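Local coordinates for hypothetical protein (Pseudomonas aeruginosa, PDB 2IGS), which is of unknown function but belongs to the DUF3218 family, whose place in the lysozyme clan hints at, without establishing, an activity on cell-wall glycans, at residues K87-N92 against P170-A175; P50-G55 against K60-Y65; V181-R184 against N189-D192; N18-F23 against E40-P45. All coordinates share one frame; numbering follows the deposited sequence. Where two conformers were deposited one is given.

Interaction 1: residues K87-N92 against P170-A175; sequences KERVCN and PEDIKA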
loop_
_atom_site.group_PDB
_atom_site.type_symbol
_atom_site.label_atom_id
_atom_site.label_comp_id
_atom_site.label_asym_id
_atom_site.label_seq_id
_atom_site.Cartn_x
_atom_site.Cartn_y
_atom_site.Cartn_z
ATOM N N LYS F 87 22.433 -49.305 31.689
ATOM C CA LYS F 87 22.679 -47.957 32.197
ATOM C C LYS F 87 23.349 -47.050 31.170
ATOM O O LYS F 87 22.916 -45.909 31.000
ATOM C CB LYS F 87 23.431 -47.952 33.550
ATOM C CG LYS F 87 23.734 -46.545 34.074
ATOM C CD LYS F 87 24.403 -46.546 35.429
ATOM C CE LYS F 87 23.431 -46.157 36.536
ATOM N NZ LYS F 87 24.124 -46.062 37.855
ATOM N N GLU F 88 24.386 -47.535 30.486
ATOM C CA GLU F 88 25.066 -46.715 29.477
ATOM C C GLU F 88 24.126 -46.127 28.423
ATOM O O GLU F 88 24.178 -44.924 28.162
ATOM C CB GLU F 88 26.219 -47.466 28.808
ATOM C CG GLU F 88 27.592 -47.105 29.364
ATOM C CD GLU F 88 28.034 -45.690 29.005
ATOM O OE1 GLU F 88 28.646 -45.023 29.873
ATOM O OE2 GLU F 88 27.773 -45.247 27.862
ATOM N N ARG F 89 23.267 -46.965 27.838
ATOM C CA ARG F 89 22.344 -46.521 26.770
ATOM C C ARG F 89 21.222 -45.646 27.301
ATOM O O ARG F 89 20.925 -44.577 26.745
ATOM C CB ARG F 89 21.742 -47.729 26.027
ATOM C CG ARG F 89 21.256 -47.389 24.623
ATOM C CD ARG F 89 20.605 -48.540 23.862
ATOM N NE ARG F 89 20.345 -48.111 22.483
ATOM C CZ ARG F 89 19.324 -47.331 22.097
ATOM N NH1 ARG F 89 18.409 -46.896 22.968
ATOM N NH2 ARG F 89 19.216 -46.982 20.821
ATOM N N VAL F 90 20.588 -46.112 28.373
ATOM C CA VAL F 90 19.494 -45.390 29.002
ATOM C C VAL F 90 19.965 -43.970 29.325
ATOM O O VAL F 90 19.292 -43.003 28.997
ATOM C CB VAL F 90 18.970 -46.123 30.258
ATOM C CG1 VAL F 90 18.073 -45.217 31.073
ATOM C CG2 VAL F 90 18.235 -47.432 29.876
ATOM N N CYS F 91 21.154 -43.853 29.898
ATOM C CA CYS F 91 21.682 -42.554 30.302
ATOM C C CYS F 91 22.181 -41.673 29.163
ATOM O O CYS F 91 21.746 -40.531 29.027
ATOM C CB CYS F 91 22.781 -42.747 31.328
ATOM S SG CYS F 91 22.100 -43.425 32.844
ATOM N N ASN F 92 23.082 -42.228 28.352
ATOM C CA ASN F 92 23.817 -41.465 27.355
ATOM C C ASN F 92 23.266 -41.537 25.937
ATOM O O ASN F 92 23.734 -40.817 25.061
ATOM C CB ASN F 92 25.296 -41.871 27.376
ATOM C CG ASN F 92 25.905 -41.778 28.771
ATOM O OD1 ASN F 92 25.513 -40.934 29.585
ATOM N ND2 ASN F 92 26.864 -42.655 29.055
ATOM N N PRO F 170 17.556 -36.612 20.184
ATOM C CA PRO F 170 18.180 -37.893 20.551
ATOM C C PRO F 170 18.053 -38.922 19.431
ATOM O O PRO F 170 17.088 -38.874 18.644
ATOM C CB PRO F 170 17.385 -38.360 21.781
ATOM C CG PRO F 170 16.141 -37.548 21.786
ATOM C CD PRO F 170 16.506 -36.231 21.142
ATOM N N GLU F 171 19.035 -39.823 19.377
ATOM C CA GLU F 171 19.160 -40.880 18.367
ATOM C C GLU F 171 17.846 -41.587 18.029
ATOM O O GLU F 171 17.467 -41.683 16.856
ATOM C CB GLU F 171 20.190 -41.927 18.819
ATOM C CG GLU F 171 21.645 -41.480 18.718
ATOM C CD GLU F 171 22.633 -42.469 19.347
ATOM O OE1 GLU F 171 22.412 -43.698 19.250
ATOM O OE2 GLU F 171 23.635 -42.006 19.936
ATOM N N ASP F 172 17.164 -42.075 19.062
ATOM C CA ASP F 172 15.991 -42.964 18.895
ATOM C C ASP F 172 14.775 -42.291 18.243
ATOM O O ASP F 172 14.042 -42.929 17.491
ATOM C CB ASP F 172 15.600 -43.606 20.226
ATOM C CG ASP F 172 16.594 -44.668 20.681
ATOM O OD1 ASP F 172 16.633 -44.959 21.894
ATOM O OD2 ASP F 172 17.330 -45.220 19.828
ATOM N N ILE F 173 14.581 -41.007 18.535
ATOM C CA ILE F 173 13.554 -40.196 17.876
ATOM C C ILE F 173 13.947 -39.886 16.432
ATOM O O ILE F 173 13.131 -39.984 15.511
ATOM C CB ILE F 173 13.234 -38.899 18.682
ATOM C CG1 ILE F 173 12.976 -39.236 20.158
ATOM C CG2 ILE F 173 12.018 -38.184 18.086
ATOM C CD1 ILE F 173 12.551 -38.062 21.007
ATOM N N LYS F 174 15.208 -39.526 16.235
ATOM C CA LYS F 174 15.773 -39.350 14.891
ATOM C C LYS F 174 15.595 -40.616 14.011
ATOM O O LYS F 174 15.233 -40.518 12.840
ATOM C CB LYS F 174 17.255 -38.935 14.990
ATOM C CG LYS F 174 17.691 -37.921 13.950
ATOM C CD LYS F 174 19.207 -37.739 13.926
ATOM C CE LYS F 174 19.706 -37.017 12.635
ATOM N NZ LYS F 174 19.288 -35.550 12.512
ATOM N N ALA F 175 15.819 -41.794 14.590
ATOM C CA ALA F 175 15.678 -43.067 13.879
ATOM C C ALA F 175 14.222 -43.436 13.559
ATOM O O ALA F 175 13.934 -44.066 12.527
ATOM C CB ALA F 175 16.351 -44.197 14.672
#
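R89 and D172 reach for each other from opposite directions and meet in a two-pronged salt bridge, an instructive case of a contact that, across its two segments, rests on a single pair of side chains. The guanidinium grips the carboxylate end-on: NH1 of R89 lies 2.8 Å from OD1 of D172, and NH2 of R89 lies 2.8 Å from OD2 of D172. Each oxygen offers its syn lone pair, both bonds are nearly straight, and the two flat groups are almost coplanar, their planes 10° apart. R89 spans the gap because its chain is extended from CG to NE, with CG anti to the backbone N (chi1 -157°).

Close fitting is confined to this pair. On the looser, solvent side E171, in the modelled conformer, keeps its carboxylate apart from the guanidinium, although its first side-chain bond points toward 87-92.

NH1 of R89 also forms a salt bridge with E94, further along the same helix. The arginine is thus shared between two carboxylates, which would be expected to stabilise its positive charge, although exposure to water should temper what the surface bridge between helices 87-113 and 171-177 contributes.

Interaction 2: residues P50-G55 against K60-Y65; sequences PEFIPG and KADQQY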
loop_
_atom_site.group_PDB
_atom_site.type_symbol
_atom_site.label_atom_id
_atom_site.label_comp_id
_atom_site.label_asym_id
_atom_site.label_seq_id
_atom_site.Cartn_x
_atom_site.Cartn_y
_atom_site.Cartn_z
ATOM N N PRO F 50 -6.342 -26.724 27.803
ATOM C CA PRO F 50 -6.803 -26.732 29.190
ATOM C C PRO F 50 -8.126 -27.489 29.384
ATOM O O PRO F 50 -8.451 -27.832 30.511
ATOM C CB PRO F 50 -6.977 -25.240 29.510
ATOM C CG PRO F 50 -7.077 -24.560 28.160
ATOM C CD PRO F 50 -6.223 -25.347 27.271
ATOM N N GLU F 51 -8.869 -27.758 28.308
ATOM C CA GLU F 51 -10.107 -28.549 28.413
ATOM C C GLU F 51 -9.838 -30.033 28.636
ATOM O O GLU F 51 -10.792 -30.803 28.804
ATOM C CB GLU F 51 -11.008 -28.437 27.177
ATOM C CG GLU F 51 -10.610 -27.428 26.160
ATOM C CD GLU F 51 -9.438 -27.863 25.303
ATOM O OE1 GLU F 51 -8.464 -27.090 25.264
ATOM O OE2 GLU F 51 -9.485 -28.943 24.672
ATOM N N PHE F 52 -8.564 -30.442 28.609
ATOM C CA PHE F 52 -8.204 -31.818 28.993
ATOM C C PHE F 52 -8.631 -32.107 30.444
ATOM O O PHE F 52 -8.984 -33.239 30.784
ATOM C CB PHE F 52 -6.705 -32.095 28.835
ATOM C CG PHE F 52 -6.256 -32.296 27.406
ATOM C CD1 PHE F 52 -7.180 -32.499 26.380
ATOM C CD2 PHE F 52 -4.896 -32.277 27.095
ATOM C CE1 PHE F 52 -6.757 -32.675 25.044
ATOM C CE2 PHE F 52 -4.457 -32.471 25.777
ATOM C CZ PHE F 52 -5.404 -32.659 24.748
ATOM N N ILE F 53 -8.589 -31.062 31.273
ATOM C CA ILE F 53 -9.127 -31.099 32.632
ATOM C C ILE F 53 -10.199 -30.006 32.700
ATOM O O ILE F 53 -9.903 -28.876 33.091
ATOM C CB ILE F 53 -8.013 -30.862 33.696
ATOM C CG1 ILE F 53 -6.842 -31.829 33.505
ATOM C CG2 ILE F 53 -8.557 -30.954 35.106
ATOM C CD1 ILE F 53 -7.200 -33.305 33.607
ATOM N N PRO F 54 -11.440 -30.322 32.278
ATOM C CA PRO F 54 -12.495 -29.296 32.215
ATOM C C PRO F 54 -12.917 -28.737 33.581
ATOM O O PRO F 54 -13.370 -29.479 34.449
ATOM C CB PRO F 54 -13.667 -30.025 31.544
ATOM C CG PRO F 54 -13.393 -31.464 31.720
ATOM C CD PRO F 54 -11.916 -31.640 31.823
ATOM N N GLY F 55 -12.758 -27.426 33.749
ATOM C CA GLY F 55 -13.133 -26.726 34.984
ATOM C C GLY F 55 -12.233 -27.076 36.154
ATOM O O GLY F 55 -12.630 -26.947 37.312
ATOM N N LYS F 60 -13.095 -35.517 35.528
ATOM C CA LYS F 60 -13.637 -35.416 34.183
ATOM C C LYS F 60 -12.509 -35.267 33.151
ATOM O O LYS F 60 -12.733 -34.771 32.055
ATOM C CB LYS F 60 -14.638 -34.250 34.090
ATOM C CG LYS F 60 -15.757 -34.284 35.141
ATOM C CD LYS F 60 -16.723 -35.460 34.936
ATOM C CE LYS F 60 -17.232 -36.031 36.260
ATOM N NZ LYS F 60 -17.950 -35.025 37.084
ATOM N N ALA F 61 -11.303 -35.706 33.520
ATOM C CA ALA F 61 -10.141 -35.690 32.624
ATOM C C ALA F 61 -10.435 -36.414 31.306
ATOM O O ALA F 61 -11.035 -37.502 31.319
ATOM C CB ALA F 61 -8.944 -36.336 33.303
ATOM N N ASP F 62 -10.015 -35.806 30.192
ATOM C CA ASP F 62 -10.087 -36.417 28.853
ATOM C C ASP F 62 -9.430 -37.798 28.876
ATOM O O ASP F 62 -8.271 -37.919 29.306
ATOM C CB ASP F 62 -9.397 -35.472 27.849
ATOM C CG ASP F 62 -9.297 -36.045 26.429
ATOM O OD1 ASP F 62 -10.308 -36.067 25.695
ATOM O OD2 ASP F 62 -8.193 -36.442 26.029
ATOM N N GLN F 63 -10.177 -38.805 28.415
ATOM C CA GLN F 63 -9.718 -40.197 28.309
ATOM C C GLN F 63 -8.415 -40.393 27.517
ATOM O O GLN F 63 -7.552 -41.170 27.938
ATOM C CB GLN F 63 -10.834 -41.092 27.735
ATOM C CG GLN F 63 -12.085 -41.207 28.629
ATOM C CD GLN F 63 -13.258 -41.935 27.972
ATOM O OE1 GLN F 63 -13.554 -41.743 26.787
ATOM N NE2 GLN F 63 -13.943 -42.757 28.755
ATOM N N GLN F 64 -8.267 -39.702 26.385
ATOM C CA GLN F 64 -7.068 -39.866 25.526
ATOM C C GLN F 64 -5.832 -39.214 26.142
ATOM O O GLN F 64 -4.724 -39.742 26.063
ATOM C CB GLN F 64 -7.292 -39.364 24.095
ATOM C CG GLN F 64 -8.209 -40.243 23.237
ATOM C CD GLN F 64 -8.259 -39.779 21.786
ATOM O OE1 GLN F 64 -9.244 -39.182 21.348
ATOM N NE2 GLN F 64 -7.184 -40.043 21.034
ATOM N N TYR F 65 -6.042 -38.053 26.744
ATOM C CA TYR F 65 -5.028 -37.404 27.562
ATOM C C TYR F 65 -4.499 -38.317 28.692
ATOM O O TYR F 65 -3.292 -38.499 28.842
ATOM C CB TYR F 65 -5.596 -36.101 28.113
ATOM C CG TYR F 65 -4.663 -35.370 29.044
ATOM C CD1 TYR F 65 -3.382 -35.021 28.633
ATOM C CD2 TYR F 65 -5.074 -34.991 30.311
ATOM C CE1 TYR F 65 -2.526 -34.343 29.471
ATOM C CE2 TYR F 65 -4.215 -34.316 31.175
ATOM C CZ TYR F 65 -2.948 -34.003 30.740
ATOM O OH TYR F 65 -2.081 -33.320 31.542
#
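The rings of F52 and Y65 form an offset stack, with planes 22° apart and centroids separated by 4.8 Å. Over one face of the tyrosine ring lies CD2 of F52, displaced toward the rim and 3.5 Å from CD1 of Y65; over one face of the phenylalanine ring lies CB of Y65. The offset gives two reciprocal CH-pi contacts, CB of F52 lying 4.0 Å from the centroid of the Y65 ring. At the edge of Y65, near the ring plane, sits the methyl CD1 of I53, which also packs 3.5 Å from CB of A61.

Beside the stack, D62 N donates a nearly straight bond of 2.8 Å to F52 O, in the carbonyl plane. D62 is also the N-cap of the helix: its CG, anti to the backbone N (chi1 175°), lets OD2 accept from Y65 N at 2.8 Å, met on the carboxylate's anti side and somewhat out of its plane. The same OD2 bonds Y128 OH, and the Y128 ring lies nearly parallel to that of F52, while Y65 OH bonds Y9 O.

The contact thus folds the connection after helix 35-48 back onto the start of helix 63-82, and L46 of helix 35-48 touches the side chains of both F52 and Y65.

Interaction 3: residues V181-R184 against N189-D192; sequences VGLR and NFSD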
loop_
_atom_site.group_PDB
_atom_site.type_symbol
_atom_site.label_atom_id
_atom_site.label_comp_id
_atom_site.label_asym_id
_atom_site.label_seq_id
_atom_site.Cartn_x
_atom_site.Cartn_y
_atom_site.Cartn_z
ATOM N N VAL F 181 10.453 -38.311 6.619
ATOM C CA VAL F 181 10.845 -36.988 6.105
ATOM C C VAL F 181 10.644 -36.939 4.593
ATOM O O VAL F 181 11.264 -37.683 3.859
ATOM C CB VAL F 181 12.305 -36.608 6.488
ATOM C CG1 VAL F 181 12.737 -35.289 5.830
ATOM C CG2 VAL F 181 12.464 -36.515 8.004
ATOM N N GLY F 182 9.769 -36.048 4.138
ATOM C CA GLY F 182 9.457 -35.931 2.708
ATOM C C GLY F 182 8.635 -37.058 2.106
ATOM O O GLY F 182 8.407 -37.081 0.907
ATOM N N LEU F 183 8.147 -37.985 2.928
ATOM C CA LEU F 183 7.479 -39.173 2.373
ATOM C C LEU F 183 6.042 -38.888 1.895
ATOM O O LEU F 183 5.220 -38.364 2.660
ATOM C CB LEU F 183 7.551 -40.350 3.359
ATOM C CG LEU F 183 7.222 -41.731 2.776
ATOM C CD1 LEU F 183 8.391 -42.257 1.984
ATOM C CD2 LEU F 183 6.867 -42.703 3.907
ATOM N N ARG F 184 5.760 -39.205 0.627
ATOM C CA ARG F 184 4.418 -39.035 0.035
ATOM C C ARG F 184 3.511 -40.208 0.427
ATOM O O ARG F 184 3.991 -41.319 0.633
ATOM C CB ARG F 184 4.496 -38.870 -1.499
ATOM C CG ARG F 184 5.031 -37.502 -1.946
ATOM C CD ARG F 184 5.638 -37.455 -3.364
ATOM N NE ARG F 184 6.718 -36.460 -3.414
ATOM C CZ ARG F 184 7.119 -35.783 -4.492
ATOM N NH1 ARG F 184 6.538 -35.955 -5.671
ATOM N NH2 ARG F 184 8.112 -34.913 -4.383
ATOM N N ASN F 189 6.290 -47.678 1.357
ATOM C CA ASN F 189 6.506 -47.802 2.807
ATOM C C ASN F 189 5.703 -46.846 3.731
ATOM O O ASN F 189 5.889 -46.843 4.968
ATOM C CB ASN F 189 8.011 -47.813 3.132
ATOM C CG ASN F 189 8.713 -46.501 2.795
ATOM O OD1 ASN F 189 9.568 -46.045 3.563
ATOM N ND2 ASN F 189 8.383 -45.904 1.652
ATOM N N PHE F 190 4.785 -46.068 3.145
ATOM C CA PHE F 190 4.058 -45.037 3.914
ATOM C C PHE F 190 3.222 -45.600 5.062
ATOM O O PHE F 190 3.271 -45.061 6.178
ATOM C CB PHE F 190 3.200 -44.135 3.002
ATOM C CG PHE F 190 2.559 -42.966 3.725
ATOM C CD1 PHE F 190 3.260 -41.776 3.911
ATOM C CD2 PHE F 190 1.255 -43.057 4.205
ATOM C CE1 PHE F 190 2.671 -40.682 4.587
ATOM C CE2 PHE F 190 0.653 -41.979 4.894
ATOM C CZ PHE F 190 1.358 -40.797 5.079
ATOM N N SER F 191 2.448 -46.652 4.788
ATOM C CA SER F 191 1.608 -47.262 5.816
ATOM C C SER F 191 2.451 -47.781 6.970
ATOM O O SER F 191 2.134 -47.522 8.141
ATOM C CB SER F 191 0.793 -48.423 5.252
ATOM O OG SER F 191 0.103 -48.000 4.091
ATOM N N ASP F 192 3.506 -48.525 6.630
ATOM C CA ASP F 192 4.465 -48.978 7.627
ATOM C C ASP F 192 5.054 -47.812 8.436
ATOM O O ASP F 192 5.102 -47.895 9.659
ATOM C CB ASP F 192 5.575 -49.805 6.975
ATOM C CG ASP F 192 5.147 -51.253 6.668
ATOM O OD1 ASP F 192 3.995 -51.663 6.967
ATOM O OD2 ASP F 192 5.990 -51.996 6.111
#
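L183 lays its isobutyl group against N189 and F190, fastening a loop to the first turn of the helix it leads into. The loop 181-184, which has no regular structure, packs on the N-terminal turn of helix 190-200, with N189 at the N-cap position.

The fit is decided by side-chain conformation. L183 has CG anti to its own N (chi1 -165°), beside the carbonyl carbon, and a chi2 of 77° then sends the two methyls to different partners. CD2 goes to F190, 3.7 Å from both its CA and its CD1, whereas CD1 turns to the amide of N189 and lies 3.7 Å from ND2. F190 adopts the same first rotamer (chi1 -174°), which carries its ring back toward the loop; the leucine side chain crosses it at a slant.

N189 behaves differently. Its CG stands between the backbone N and the carbonyl carbon, and the side chain makes no capping bond for the helix. Across this contact the amide takes part through van der Waals touch.

The side chain of R184 leaves the contact; in the modelled conformer it makes a long, weak ion pair with E145 and comes close to the like-charged R157. Its backbone stays involved. The loop itself is tied, at G182, by backbone hydrogen bonds to L156, just after strand 154-155. Across the contact the backbone's own polar atom also meets the aromatic ring: O of R184 comes within 3.4 Å of CD1 of F190.

Interaction 4: residues N18-F23 against E40-P45; sequences NIYKGF and EAWDIP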
loop_
_atom_site.group_PDB
_atom_site.type_symbol
_atom_site.label_atom_id
_atom_site.label_comp_id
_atom_site.label_asym_id
_atom_site.label_seq_id
_atom_site.Cartn_x
_atom_site.Cartn_y
_atom_site.Cartn_z
ATOM N N ASN F 18 9.862 -34.773 37.922
ATOM C CA ASN F 18 10.257 -35.329 39.219
ATOM C C ASN F 18 10.834 -36.726 39.100
ATOM O O ASN F 18 11.834 -37.041 39.736
ATOM C CB ASN F 18 9.084 -35.299 40.208
ATOM C CG ASN F 18 8.927 -33.951 40.873
ATOM O OD1 ASN F 18 9.711 -33.031 40.620
ATOM N ND2 ASN F 18 7.924 -33.821 41.739
ATOM N N ILE F 19 10.181 -37.553 38.292
ATOM C CA ILE F 19 10.660 -38.895 37.942
ATOM C C ILE F 19 11.971 -38.855 37.145
ATOM O O ILE F 19 12.894 -39.626 37.420
ATOM C CB ILE F 19 9.601 -39.650 37.116
ATOM C CG1 ILE F 19 8.381 -39.959 37.990
ATOM C CG2 ILE F 19 10.181 -40.924 36.543
ATOM C CD1 ILE F 19 7.163 -40.403 37.206
ATOM N N TYR F 20 12.050 -37.959 36.160
ATOM C CA TYR F 20 13.249 -37.836 35.358
ATOM C C TYR F 20 14.451 -37.215 36.106
ATOM O O TYR F 20 15.612 -37.585 35.843
ATOM C CB TYR F 20 12.929 -37.133 34.035
ATOM C CG TYR F 20 12.334 -38.099 33.017
ATOM C CD1 TYR F 20 10.983 -38.476 33.075
ATOM C CD2 TYR F 20 13.133 -38.663 32.031
ATOM C CE1 TYR F 20 10.450 -39.388 32.160
ATOM C CE2 TYR F 20 12.614 -39.556 31.113
ATOM C CZ TYR F 20 11.279 -39.926 31.184
ATOM O OH TYR F 20 10.787 -40.800 30.250
ATOM N N LYS F 21 14.182 -36.313 37.052
ATOM C CA LYS F 21 15.231 -35.863 37.972
ATOM C C LYS F 21 15.891 -37.089 38.670
ATOM O O LYS F 21 17.111 -37.153 38.838
ATOM C CB LYS F 21 14.655 -34.847 38.976
ATOM C CG LYS F 21 15.699 -33.967 39.655
ATOM C CD LYS F 21 15.077 -32.820 40.480
ATOM C CE LYS F 21 16.100 -32.293 41.495
ATOM N NZ LYS F 21 15.820 -30.910 42.016
ATOM N N GLY F 22 15.065 -38.077 39.006
ATOM C CA GLY F 22 15.504 -39.304 39.651
ATOM C C GLY F 22 16.318 -40.231 38.767
ATOM O O GLY F 22 17.328 -40.779 39.226
ATOM N N PHE F 23 15.877 -40.424 37.517
ATOM C CA PHE F 23 16.654 -41.192 36.542
ATOM C C PHE F 23 18.010 -40.523 36.299
ATOM O O PHE F 23 19.022 -41.199 36.282
ATOM C CB PHE F 23 15.915 -41.367 35.211
ATOM C CG PHE F 23 14.679 -42.236 35.283
ATOM C CD1 PHE F 23 14.629 -43.358 36.102
ATOM C CD2 PHE F 23 13.586 -41.955 34.476
ATOM C CE1 PHE F 23 13.498 -44.169 36.141
ATOM C CE2 PHE F 23 12.436 -42.767 34.499
ATOM C CZ PHE F 23 12.403 -43.874 35.335
ATOM N N GLU F 40 8.252 -26.925 31.864
ATOM C CA GLU F 40 7.621 -26.074 30.864
ATOM C C GLU F 40 7.329 -26.806 29.548
ATOM O O GLU F 40 6.241 -26.680 28.999
ATOM C CB GLU F 40 8.445 -24.798 30.603
ATOM C CG GLU F 40 7.717 -23.832 29.683
ATOM C CD GLU F 40 8.435 -22.519 29.456
ATOM O OE1 GLU F 40 9.485 -22.293 30.079
ATOM O OE2 GLU F 40 7.955 -21.721 28.620
ATOM N N ALA F 41 8.301 -27.557 29.047
ATOM C CA ALA F 41 8.123 -28.366 27.821
ATOM C C ALA F 41 6.972 -29.368 27.955
ATOM O O ALA F 41 6.123 -29.483 27.074
ATOM C CB ALA F 41 9.432 -29.100 27.476
ATOM N N TRP F 42 6.937 -30.098 29.066
ATOM C CA TRP F 42 5.958 -31.190 29.227
ATOM C C TRP F 42 4.580 -30.702 29.718
ATOM O O TRP F 42 3.613 -31.450 29.702
ATOM C CB TRP F 42 6.553 -32.312 30.096
ATOM C CG TRP F 42 7.617 -33.126 29.342
ATOM C CD1 TRP F 42 7.762 -33.235 27.970
ATOM C CD2 TRP F 42 8.622 -33.985 29.915
ATOM N NE1 TRP F 42 8.796 -34.097 27.663
ATOM C CE2 TRP F 42 9.353 -34.557 28.834
ATOM C CE3 TRP F 42 8.996 -34.303 31.237
ATOM C CZ2 TRP F 42 10.436 -35.429 29.035
ATOM C CZ3 TRP F 42 10.066 -35.186 31.438
ATOM C CH2 TRP F 42 10.767 -35.745 30.331
ATOM N N ASP F 43 4.495 -29.440 30.139
ATOM C CA ASP F 43 3.195 -28.764 30.294
ATOM C C ASP F 43 2.561 -28.289 28.974
ATOM O O ASP F 43 1.361 -27.993 28.936
ATOM C CB ASP F 43 3.300 -27.572 31.274
ATOM C CG ASP F 43 3.329 -28.006 32.750
ATOM O OD1 ASP F 43 3.013 -29.178 33.078
ATOM O OD2 ASP F 43 3.677 -27.157 33.598
ATOM N N ILE F 44 3.354 -28.219 27.904
ATOM C CA ILE F 44 2.896 -27.658 26.616
ATOM C C ILE F 44 1.520 -28.178 26.131
ATOM O O ILE F 44 0.627 -27.363 25.932
ATOM C CB ILE F 44 3.997 -27.675 25.486
ATOM C CG1 ILE F 44 5.140 -26.686 25.793
ATOM C CG2 ILE F 44 3.400 -27.314 24.136
ATOM C CD1 ILE F 44 6.268 -26.718 24.769
ATOM N N PRO F 45 1.320 -29.526 26.024
ATOM C CA PRO F 45 0.013 -30.060 25.593
ATOM C C PRO F 45 -1.145 -29.662 26.483
ATOM O O PRO F 45 -2.262 -29.499 25.994
ATOM C CB PRO F 45 0.208 -31.566 25.672
ATOM C CG PRO F 45 1.648 -31.763 25.457
ATOM C CD PRO F 45 2.267 -30.634 26.271
#
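Y20 receives the edge of W42 on one face of its ring, a T-shaped pair that illustrates how one aromatic contact can bridge two helical segments whose backbones stay well apart. Even the nearest CA atoms, those of Y20 and W42, are 11.6 Å from each other.

Along 18-23, N18 comes first, resting on I6 of the N-terminal loop. I19 follows, and its carbonyl O lies over one face of the F23 ring, near the rim, as well as accepting the helical bond from F23 N. Y20 then points toward 40-45. CH2 of W42 stands 3.8 Å above the tyrosine plane, over the ring centre, while CZ3 of W42 lies 3.8 Å from CD1 of Y20; the planes meet at 65° and the centroids are 5.0 Å apart. W42 reaches this position with CG anti to its carbonyl carbon (chi1 -73°), its six-membered ring foremost. K21 is exposed, with a long, weak ion pair to E35. Last comes F23, whose CD2 covers the opposite face of Y20, 4.1 Å above the plane and again over the centre, so the tyrosine ring is enclosed between tryptophan and phenylalanine.

Around the pair, L98 and M102 of helix 87-113 and V207 of helix 203-216 touch W42, whereas N75 and I79 of helix 63-82 touch Y20. D43 OD1 accepts from G13 N, a second link between helices 35-48 and 12-27.

The pairing itself is dispersive, with the weak electrostatic attraction usual when C-H bonds meet a pi face. The buried indole N-H is satisfied elsewhere, NE1 of W42 bonding to T204 O; that bond probably also fixes the ring's rotation and hence which edge is presented to Y20.

How the interactions relate
From the N terminus, interaction 4 comes first, closing the connection between helices 12-27 and 35-48 in the buried interior. Interaction 2 then closes a short loop leading into helix 63-82, and it touches interaction 4 where CE2 of F52 packs 3.7 Å from O of P45. Interaction 1 makes the longest closure, 77 residues that include the whole antiparallel sheet, and interaction 3 closes another short loop before helix 190-200. The four are in series, none nesting or crossing. The C27–C91 disulfide links the helices of interactions 4 and 1, and helix 203-216 touches residues of both, whereas interactions 1 and 2 lie on opposite sides of the chain's centre.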